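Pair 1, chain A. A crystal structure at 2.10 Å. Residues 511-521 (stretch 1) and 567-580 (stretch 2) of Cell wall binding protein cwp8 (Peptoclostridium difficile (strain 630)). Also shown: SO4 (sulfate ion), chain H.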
# COMPACT_ATOMS: atom_id res chain seq x y z
N ALA A 511 -9.98 -21.57 -22.96
CA ALA A 511 -10.46 -22.49 -21.97
C ALA A 511 -9.19 -22.98 -21.18
O ALA A 511 -8.14 -23.24 -21.80
CB ALA A 511 -11.18 -23.68 -22.66
N GLY A 512 -9.26 -23.11 -19.87
CA GLY A 512 -8.09 -23.57 -19.16
C GLY A 512 -6.99 -22.55 -18.86
O GLY A 512 -6.05 -22.94 -18.17
N ALA A 513 -7.06 -21.25 -19.33
CA ALA A 513 -5.96 -20.33 -19.03
C ALA A 513 -5.84 -20.18 -17.47
O ALA A 513 -6.85 -20.22 -16.72
CB ALA A 513 -6.21 -18.94 -19.70
N THR A 514 -4.61 -20.02 -17.02
CA THR A 514 -4.33 -19.92 -15.60
C THR A 514 -4.05 -18.43 -15.21
O THR A 514 -3.78 -18.14 -14.04
CB THR A 514 -3.17 -20.85 -15.28
OG1 THR A 514 -2.12 -20.54 -16.18
CG2 THR A 514 -3.57 -22.36 -15.48
N LYS A 515 -4.23 -17.49 -16.17
CA LYS A 515 -4.06 -16.07 -15.87
C LYS A 515 -4.98 -15.26 -16.76
O LYS A 515 -5.39 -15.72 -17.88
CB LYS A 515 -2.62 -15.63 -16.19
CG LYS A 515 -1.84 -15.19 -14.99
CD LYS A 515 -0.49 -14.66 -15.49
CE LYS A 515 0.69 -14.94 -14.61
NZ LYS A 515 1.90 -14.66 -15.40
N ALA A 516 -5.27 -14.04 -16.31
CA ALA A 516 -6.07 -13.12 -17.15
C ALA A 516 -5.36 -11.78 -17.06
O ALA A 516 -4.93 -11.35 -15.94
CB ALA A 516 -7.55 -12.99 -16.62
N TYR A 517 -5.15 -11.18 -18.16
CA TYR A 517 -4.63 -9.83 -18.17
C TYR A 517 -5.83 -8.85 -18.52
O TYR A 517 -6.78 -9.27 -19.20
CB TYR A 517 -3.62 -9.74 -19.29
CG TYR A 517 -2.30 -10.40 -18.93
CD1 TYR A 517 -2.14 -11.77 -18.97
CD2 TYR A 517 -1.21 -9.64 -18.53
CE1 TYR A 517 -0.94 -12.38 -18.63
CE2 TYR A 517 0.00 -10.23 -18.17
CZ TYR A 517 0.13 -11.61 -18.23
OH TYR A 517 1.27 -12.21 -17.84
N VAL A 518 -5.79 -7.55 -18.14
CA VAL A 518 -6.95 -6.64 -18.55
C VAL A 518 -6.35 -5.28 -18.97
O VAL A 518 -5.39 -4.84 -18.33
CB VAL A 518 -7.96 -6.55 -17.35
CG1 VAL A 518 -7.31 -6.14 -16.04
CG2 VAL A 518 -9.10 -5.59 -17.65
N ALA A 519 -6.91 -4.63 -20.03
CA ALA A 519 -6.34 -3.38 -20.47
C ALA A 519 -7.43 -2.47 -21.04
O ALA A 519 -8.48 -2.95 -21.40
CB ALA A 519 -5.32 -3.70 -21.57
N LYS A 520 -7.17 -1.17 -21.20
CA LYS A 520 -8.33 -0.28 -21.69
C LYS A 520 -8.73 -0.62 -22.99
O LYS A 520 -7.89 -0.96 -23.81
CB LYS A 520 -7.82 1.15 -21.62
CG LYS A 520 -7.74 1.49 -20.15
CD LYS A 520 -7.44 3.00 -19.96
CE LYS A 520 -6.01 3.27 -20.07
NZ LYS A 520 -5.84 4.70 -20.23
N ASP A 521 -10.00 -0.55 -23.27
CA ASP A 521 -10.49 -0.90 -24.61
C ASP A 521 -10.60 0.28 -25.66
O ASP A 521 -10.97 0.06 -26.79
CB ASP A 521 -11.91 -1.46 -24.40
CG ASP A 521 -12.86 -0.44 -23.66
OD1 ASP A 521 -12.47 0.73 -23.49
OD2 ASP A 521 -13.97 -0.83 -23.27
N LYS A 567 -11.93 -19.99 -15.12
CA LYS A 567 -12.09 -20.54 -13.80
C LYS A 567 -10.82 -21.01 -13.22
O LYS A 567 -10.72 -21.10 -12.00
CB LYS A 567 -13.12 -21.67 -13.88
CG LYS A 567 -14.25 -21.48 -12.98
CD LYS A 567 -15.01 -20.26 -13.36
CE LYS A 567 -15.72 -19.82 -12.14
NZ LYS A 567 -17.14 -19.61 -12.42
N ASN A 568 -9.84 -21.31 -14.05
CA ASN A 568 -8.51 -21.77 -13.60
C ASN A 568 -7.54 -20.57 -13.37
O ASN A 568 -6.45 -20.82 -12.89
CB ASN A 568 -7.91 -22.73 -14.66
CG ASN A 568 -8.83 -23.97 -14.85
OD1 ASN A 568 -9.11 -24.70 -13.89
ND2 ASN A 568 -9.49 -24.18 -15.97
N ALA A 569 -7.97 -19.28 -13.66
CA ALA A 569 -7.04 -18.15 -13.53
C ALA A 569 -6.66 -17.90 -12.07
O ALA A 569 -7.53 -17.74 -11.30
CB ALA A 569 -7.66 -16.89 -14.12
N THR A 570 -5.37 -17.90 -11.71
CA THR A 570 -4.99 -17.71 -10.30
C THR A 570 -4.27 -16.42 -10.15
O THR A 570 -3.60 -16.20 -9.14
CB THR A 570 -4.13 -18.90 -9.80
OG1 THR A 570 -2.98 -19.05 -10.65
CG2 THR A 570 -4.95 -20.22 -9.78
N LYS A 571 -4.49 -15.48 -11.13
CA LYS A 571 -3.82 -14.18 -11.13
C LYS A 571 -4.50 -13.23 -12.14
O LYS A 571 -4.78 -13.62 -13.31
CB LYS A 571 -2.31 -14.37 -11.52
CG LYS A 571 -1.42 -13.19 -11.07
CD LYS A 571 -0.04 -13.23 -11.68
CE LYS A 571 0.83 -12.29 -10.87
NZ LYS A 571 2.19 -12.07 -11.44
N LEU A 572 -4.78 -12.05 -11.73
CA LEU A 572 -5.34 -11.01 -12.65
C LEU A 572 -4.26 -9.92 -12.75
O LEU A 572 -3.86 -9.38 -11.73
CB LEU A 572 -6.63 -10.54 -12.05
CG LEU A 572 -7.38 -9.44 -12.77
CD1 LEU A 572 -7.50 -9.68 -14.31
CD2 LEU A 572 -8.71 -9.42 -12.08
N VAL A 573 -3.69 -9.67 -13.93
CA VAL A 573 -2.66 -8.64 -14.08
C VAL A 573 -3.32 -7.44 -14.82
O VAL A 573 -3.69 -7.62 -15.97
CB VAL A 573 -1.47 -9.15 -14.90
CG1 VAL A 573 -0.40 -8.10 -15.09
CG2 VAL A 573 -0.87 -10.43 -14.27
N GLN A 574 -3.48 -6.28 -14.21
CA GLN A 574 -3.99 -5.07 -14.96
C GLN A 574 -2.84 -4.31 -15.69
O GLN A 574 -1.88 -3.97 -15.04
CB GLN A 574 -4.60 -4.03 -13.95
CG GLN A 574 -4.87 -2.66 -14.62
CD GLN A 574 -5.76 -1.84 -13.72
OE1 GLN A 574 -6.59 -2.38 -13.01
NE2 GLN A 574 -5.47 -0.54 -13.61
N ILE A 575 -2.92 -4.01 -16.98
CA ILE A 575 -1.91 -3.22 -17.66
C ILE A 575 -2.40 -1.73 -17.71
O ILE A 575 -3.53 -1.51 -18.24
CB ILE A 575 -1.72 -3.62 -19.17
CG1 ILE A 575 -1.44 -5.20 -19.30
CG2 ILE A 575 -0.48 -2.85 -19.81
CD1 ILE A 575 -0.35 -5.53 -18.37
N GLY A 576 -1.59 -0.73 -17.25
CA GLY A 576 -2.08 0.67 -17.39
C GLY A 576 -2.96 1.11 -16.26
O GLY A 576 -3.20 0.35 -15.29
N GLU A 577 -3.45 2.33 -16.35
CA GLU A 577 -4.26 2.96 -15.30
C GLU A 577 -5.60 3.41 -15.87
O GLU A 577 -5.78 3.37 -17.08
CB GLU A 577 -3.50 4.24 -14.76
CG GLU A 577 -2.32 3.88 -13.92
CD GLU A 577 -2.67 3.17 -12.62
OE1 GLU A 577 -1.78 2.42 -12.13
OE2 GLU A 577 -3.78 3.35 -12.09
N GLY A 578 -6.57 3.83 -15.05
CA GLY A 578 -7.86 4.25 -15.66
C GLY A 578 -8.85 3.11 -15.88
O GLY A 578 -9.82 3.23 -16.62
N ILE A 579 -8.61 1.93 -15.28
CA ILE A 579 -9.58 0.87 -15.43
C ILE A 579 -10.38 0.90 -14.19
O ILE A 579 -9.83 0.91 -13.10
CB ILE A 579 -8.87 -0.53 -15.70
CG1 ILE A 579 -8.28 -0.61 -17.21
CG2 ILE A 579 -9.94 -1.58 -15.49
CD1 ILE A 579 -7.13 -1.61 -17.37
N ALA A 580 -11.72 0.93 -14.31
CA ALA A 580 -12.64 1.00 -13.14
C ALA A 580 -12.36 -0.20 -12.17
O ALA A 580 -12.27 -1.34 -12.66
CB ALA A 580 -14.06 0.88 -13.66
S SO4 H . 2.55 -10.86 -15.03
O1 SO4 H . 1.63 -10.13 -15.91
O2 SO4 H . 2.96 -9.89 -13.84
O3 SO4 H . 2.04 -12.14 -14.42
O4 SO4 H . 3.53 -11.11 -16.06
O HOH W 1 -4.90 0.05 -19.86

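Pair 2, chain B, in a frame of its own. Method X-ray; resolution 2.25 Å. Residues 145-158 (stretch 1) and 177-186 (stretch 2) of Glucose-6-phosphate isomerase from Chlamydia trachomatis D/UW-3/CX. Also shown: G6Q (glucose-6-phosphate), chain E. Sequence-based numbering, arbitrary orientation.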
# COMPACT_ATOMS: atom_id res chain seq x y z
N ALA B 145 -32.49 -2.78 12.23
CA ALA B 145 -31.56 -3.56 11.41
C ALA B 145 -30.53 -4.30 12.25
O ALA B 145 -30.19 -5.45 11.96
CB ALA B 145 -30.86 -2.64 10.41
N ARG B 146 -30.02 -3.66 13.30
CA ARG B 146 -29.09 -4.35 14.18
C ARG B 146 -29.75 -5.49 14.95
O ARG B 146 -29.05 -6.35 15.50
CB ARG B 146 -28.45 -3.35 15.15
CG ARG B 146 -27.87 -2.15 14.42
CD ARG B 146 -26.59 -1.67 15.03
NE ARG B 146 -26.63 -1.63 16.48
CZ ARG B 146 -25.58 -1.95 17.24
NH1 ARG B 146 -24.44 -2.32 16.68
NH2 ARG B 146 -25.68 -1.89 18.57
N ALA B 147 -31.09 -5.52 15.00
CA ALA B 147 -31.80 -6.62 15.63
C ALA B 147 -32.05 -7.78 14.69
O ALA B 147 -32.17 -8.93 15.14
CB ALA B 147 -33.13 -6.12 16.20
N LYS B 148 -32.09 -7.52 13.38
CA LYS B 148 -32.47 -8.53 12.39
C LYS B 148 -31.29 -9.15 11.66
O LYS B 148 -31.40 -10.30 11.22
CB LYS B 148 -33.44 -7.93 11.37
CG LYS B 148 -34.57 -8.86 10.99
CD LYS B 148 -35.52 -8.25 9.97
CE LYS B 148 -36.72 -7.65 10.65
NZ LYS B 148 -37.66 -7.02 9.66
N PHE B 149 -30.16 -8.44 11.51
CA PHE B 149 -29.03 -8.90 10.70
C PHE B 149 -27.75 -8.98 11.52
O PHE B 149 -27.46 -8.11 12.35
CB PHE B 149 -28.79 -7.97 9.52
CG PHE B 149 -30.02 -7.67 8.71
CD1 PHE B 149 -30.43 -8.53 7.70
CD2 PHE B 149 -30.76 -6.53 8.95
CE1 PHE B 149 -31.56 -8.25 6.94
CE2 PHE B 149 -31.90 -6.25 8.20
CZ PHE B 149 -32.30 -7.10 7.20
N SER B 150 -26.97 -10.03 11.27
CA SER B 150 -25.65 -10.20 11.84
C SER B 150 -24.53 -9.74 10.92
O SER B 150 -23.40 -9.57 11.38
CB SER B 150 -25.44 -11.68 12.18
OG SER B 150 -25.55 -12.45 11.00
N THR B 151 -24.83 -9.50 9.65
CA THR B 151 -23.84 -9.37 8.59
C THR B 151 -24.20 -8.21 7.66
O THR B 151 -25.33 -8.13 7.19
CB THR B 151 -23.78 -10.67 7.78
OG1 THR B 151 -23.49 -11.75 8.68
CG2 THR B 151 -22.73 -10.60 6.69
N LEU B 152 -23.23 -7.34 7.38
CA LEU B 152 -23.41 -6.25 6.43
C LEU B 152 -22.36 -6.36 5.33
O LEU B 152 -21.17 -6.55 5.62
CB LEU B 152 -23.33 -4.88 7.13
CG LEU B 152 -23.69 -3.67 6.26
CD1 LEU B 152 -24.40 -2.61 7.07
CD2 LEU B 152 -22.48 -3.06 5.55
N VAL B 153 -22.79 -6.21 4.08
CA VAL B 153 -21.91 -6.25 2.91
C VAL B 153 -22.03 -4.93 2.17
O VAL B 153 -23.08 -4.62 1.60
CB VAL B 153 -22.25 -7.42 1.97
CG1 VAL B 153 -21.35 -7.36 0.73
CG2 VAL B 153 -22.09 -8.75 2.70
N GLN B 154 -20.96 -4.15 2.17
CA GLN B 154 -20.96 -2.88 1.44
C GLN B 154 -20.46 -3.13 0.03
O GLN B 154 -19.32 -3.54 -0.17
CB GLN B 154 -20.09 -1.84 2.14
CG GLN B 154 -20.10 -0.49 1.44
CD GLN B 154 -20.23 0.68 2.41
OE1 GLN B 154 -20.93 0.60 3.43
NE2 GLN B 154 -19.57 1.79 2.08
N ILE B 155 -21.33 -2.88 -0.95
CA ILE B 155 -21.00 -2.94 -2.36
C ILE B 155 -20.75 -1.51 -2.82
O ILE B 155 -21.63 -0.65 -2.73
CB ILE B 155 -22.13 -3.58 -3.18
CG1 ILE B 155 -22.34 -5.05 -2.77
CG2 ILE B 155 -21.85 -3.47 -4.68
CD1 ILE B 155 -23.42 -5.78 -3.54
N GLY B 156 -19.54 -1.26 -3.31
CA GLY B 156 -19.14 0.08 -3.71
C GLY B 156 -17.65 0.11 -3.92
O GLY B 156 -16.92 -0.79 -3.49
N ILE B 157 -17.20 1.15 -4.61
CA ILE B 157 -15.80 1.22 -5.03
C ILE B 157 -15.31 2.65 -4.85
O ILE B 157 -16.10 3.59 -4.75
CB ILE B 157 -15.65 0.74 -6.50
CG1 ILE B 157 -14.18 0.44 -6.86
CG2 ILE B 157 -16.32 1.71 -7.45
CD1 ILE B 157 -14.02 -0.32 -8.20
N GLY B 158 -13.98 2.80 -4.79
CA GLY B 158 -13.40 4.13 -4.71
C GLY B 158 -13.81 4.85 -3.43
O GLY B 158 -13.74 4.29 -2.34
N SER B 177 -18.80 -5.31 19.23
CA SER B 177 -19.66 -5.61 18.09
C SER B 177 -19.55 -7.09 17.76
O SER B 177 -18.45 -7.66 17.80
CB SER B 177 -19.26 -4.75 16.87
OG SER B 177 -19.67 -5.34 15.65
N ASP B 178 -20.68 -7.72 17.45
CA ASP B 178 -20.72 -9.07 16.90
C ASP B 178 -21.10 -9.09 15.41
O ASP B 178 -21.32 -10.17 14.85
CB ASP B 178 -21.69 -9.95 17.70
CG ASP B 178 -23.10 -9.35 17.83
OD1 ASP B 178 -23.30 -8.16 17.50
OD2 ASP B 178 -24.01 -10.09 18.26
N LYS B 179 -21.18 -7.92 14.77
CA LYS B 179 -21.50 -7.85 13.35
C LYS B 179 -20.31 -8.28 12.51
O LYS B 179 -19.16 -7.97 12.83
CB LYS B 179 -21.90 -6.43 12.96
CG LYS B 179 -23.07 -5.89 13.76
CD LYS B 179 -24.20 -6.91 13.84
CE LYS B 179 -25.40 -6.33 14.60
NZ LYS B 179 -26.55 -7.28 14.72
N ARG B 180 -20.60 -8.99 11.43
CA ARG B 180 -19.60 -9.33 10.43
C ARG B 180 -19.77 -8.41 9.23
O ARG B 180 -20.89 -8.23 8.73
CB ARG B 180 -19.74 -10.79 10.02
CG ARG B 180 -19.93 -11.75 11.19
CD ARG B 180 -20.27 -13.13 10.65
NE ARG B 180 -19.11 -13.79 10.05
CZ ARG B 180 -19.16 -14.55 8.96
NH1 ARG B 180 -20.31 -14.74 8.32
NH2 ARG B 180 -18.05 -15.13 8.50
N ILE B 181 -18.66 -7.82 8.78
CA ILE B 181 -18.67 -6.70 7.85
C ILE B 181 -17.74 -7.02 6.69
O ILE B 181 -16.57 -7.39 6.90
CB ILE B 181 -18.25 -5.38 8.53
CG1 ILE B 181 -19.05 -5.17 9.83
CG2 ILE B 181 -18.41 -4.19 7.60
CD1 ILE B 181 -20.52 -4.90 9.60
N PHE B 182 -18.25 -6.89 5.47
CA PHE B 182 -17.49 -7.18 4.26
C PHE B 182 -17.63 -6.03 3.27
O PHE B 182 -18.61 -5.28 3.29
CB PHE B 182 -17.97 -8.49 3.59
CG PHE B 182 -17.86 -9.69 4.48
CD1 PHE B 182 -18.90 -10.03 5.34
CD2 PHE B 182 -16.70 -10.47 4.48
CE1 PHE B 182 -18.78 -11.13 6.18
CE2 PHE B 182 -16.59 -11.57 5.32
CZ PHE B 182 -17.63 -11.91 6.16
N PHE B 183 -16.64 -5.91 2.40
CA PHE B 183 -16.65 -4.92 1.33
C PHE B 183 -16.43 -5.64 0.01
O PHE B 183 -15.44 -6.34 -0.16
CB PHE B 183 -15.58 -3.85 1.53
CG PHE B 183 -15.73 -3.10 2.81
CD1 PHE B 183 -15.21 -3.60 3.98
CD2 PHE B 183 -16.43 -1.89 2.84
CE1 PHE B 183 -15.36 -2.91 5.17
CE2 PHE B 183 -16.58 -1.20 4.04
CZ PHE B 183 -16.04 -1.71 5.20
N VAL B 184 -17.37 -5.45 -0.92
CA VAL B 184 -17.27 -5.97 -2.28
C VAL B 184 -17.15 -4.76 -3.20
O VAL B 184 -18.07 -3.92 -3.27
CB VAL B 184 -18.48 -6.85 -2.63
CG1 VAL B 184 -18.46 -7.27 -4.11
CG2 VAL B 184 -18.53 -8.06 -1.74
N SER B 185 -16.02 -4.65 -3.89
CA SER B 185 -15.72 -3.43 -4.63
C SER B 185 -15.31 -3.72 -6.07
O SER B 185 -15.91 -3.17 -7.01
CB SER B 185 -14.61 -2.66 -3.90
OG SER B 185 -13.49 -3.50 -3.64
N ASN B 186 -14.31 -4.58 -6.27
CA ASN B 186 -13.75 -4.84 -7.59
C ASN B 186 -14.80 -5.45 -8.52
O ASN B 186 -15.65 -6.24 -8.11
CB ASN B 186 -12.55 -5.79 -7.46
CG ASN B 186 -11.54 -5.66 -8.61
OD1 ASN B 186 -11.88 -5.28 -9.73
ND2 ASN B 186 -10.29 -6.00 -8.32
C1 G6Q E . -14.32 9.86 -5.49
C2 G6Q E . -14.18 9.38 -6.94
C3 G6Q E . -14.40 7.87 -7.10
C4 G6Q E . -15.85 7.42 -6.90
C5 G6Q E . -16.07 6.00 -7.41
C6 G6Q E . -17.43 5.47 -7.06
O1 G6Q E . -14.31 11.03 -5.27
O2 G6Q E . -15.08 10.08 -7.79
O3 G6Q E . -13.55 7.16 -6.20
O4 G6Q E . -16.18 7.47 -5.51
O5 G6Q E . -15.87 5.99 -8.83
O6 G6Q E . -18.42 6.39 -7.59
P G6Q E . -19.98 6.20 -7.20
O1P G6Q E . -20.07 6.40 -5.69
O2P G6Q E . -20.70 7.29 -7.98
O3P G6Q E . -20.38 4.80 -7.63
O HOH W 2 -23.05 -14.46 7.81

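Both pairs are built on two adjacent parallel strands. In pair 1, strands 516-519 and 572-575 approach to 4.7 Å with 23° between their directions; in pair 2, strands 151-155 and 180-184 approach to 4.6 Å at 17°. The N, CA and C atoms of 14 central residues superpose with an RMSD of 0.8 Å, and A:Ala516, A:Tyr517 and A:Val518 fall within 0.4 Å, CA to CA, of B:Leu152, B:Val153 and B:Gln154.

The hydrogen bonds follow the same alternating register. A:Ala516 O accepts from A:Val573 N (2.9 Å), and A:Val518 N donates to A:Val573 O (3.0 Å), so A:Val573 is held through both its amide and its carbonyl. Its counterpart B:Phe182 is held likewise: B:Phe182 N to B:Leu152 O is 2.9 Å and B:Gln154 N to B:Phe182 O is 2.8 Å. The next rung also matches, A:Ile575 N to A:Val518 O (2.9 Å) corresponding to B:Val184 N to B:Gln154 O (2.8 Å). Pair 2 then adds B:Gly156 N to B:Val184 O at 3.0 Å.

Side chains fill this common frame differently. On the face carrying A:Tyr517 and A:Val573, the aromatic residue belongs to the first strand: A:Val573 CG2 lies over one face of the tyrosine ring, and A:Ile575 CD1 lies at its edge, 4.2 Å from A:Tyr517 CD2. In pair 2 the aromatic residue moves to the second strand. B:Phe182 occupies the position of A:Val573, B:Val153 that of A:Tyr517, and B:Thr151 CG2 meets the phenylalanine ring at its edge, 4.0 Å from B:Phe182 CE1. B:Val153 CG1 packs on B:Val184 CG2 at 3.8 Å.

On the other face, the small A:Ala516 is met by a branch of A:Leu572, whose CD1 lies 4.0 Å from A:Ala516 CB and 3.9 Å from A:Val518 CG1. Pair 2 places B:Leu152 against B:Ile181, with B:Leu152 CB 3.7 Å from B:Ile181 CD1.

The lysines are used differently in the two pairs. A:Lys515 and A:Lys571 run side by side, A:Lys515 CE 3.5 Å from A:Lys571 CD, and both ammonium groups bond the same sulfate oxygen: A:Lys515 NZ to SO4 O3 is 2.7 Å and A:Lys571 NZ to SO4 O3 is 3.0 Å. The shared anion offsets the like charges. B:Lys179, matched to A:Thr570, instead reaches backbone carbonyls around the helix end, with B:Lys179 NZ 2.8 Å from B:Arg146 O and 2.7 Å from B:Phe149 O, hydrogen bonds that tie the loop just before strand 180-184 to the end of the helix that precedes strand 151-155.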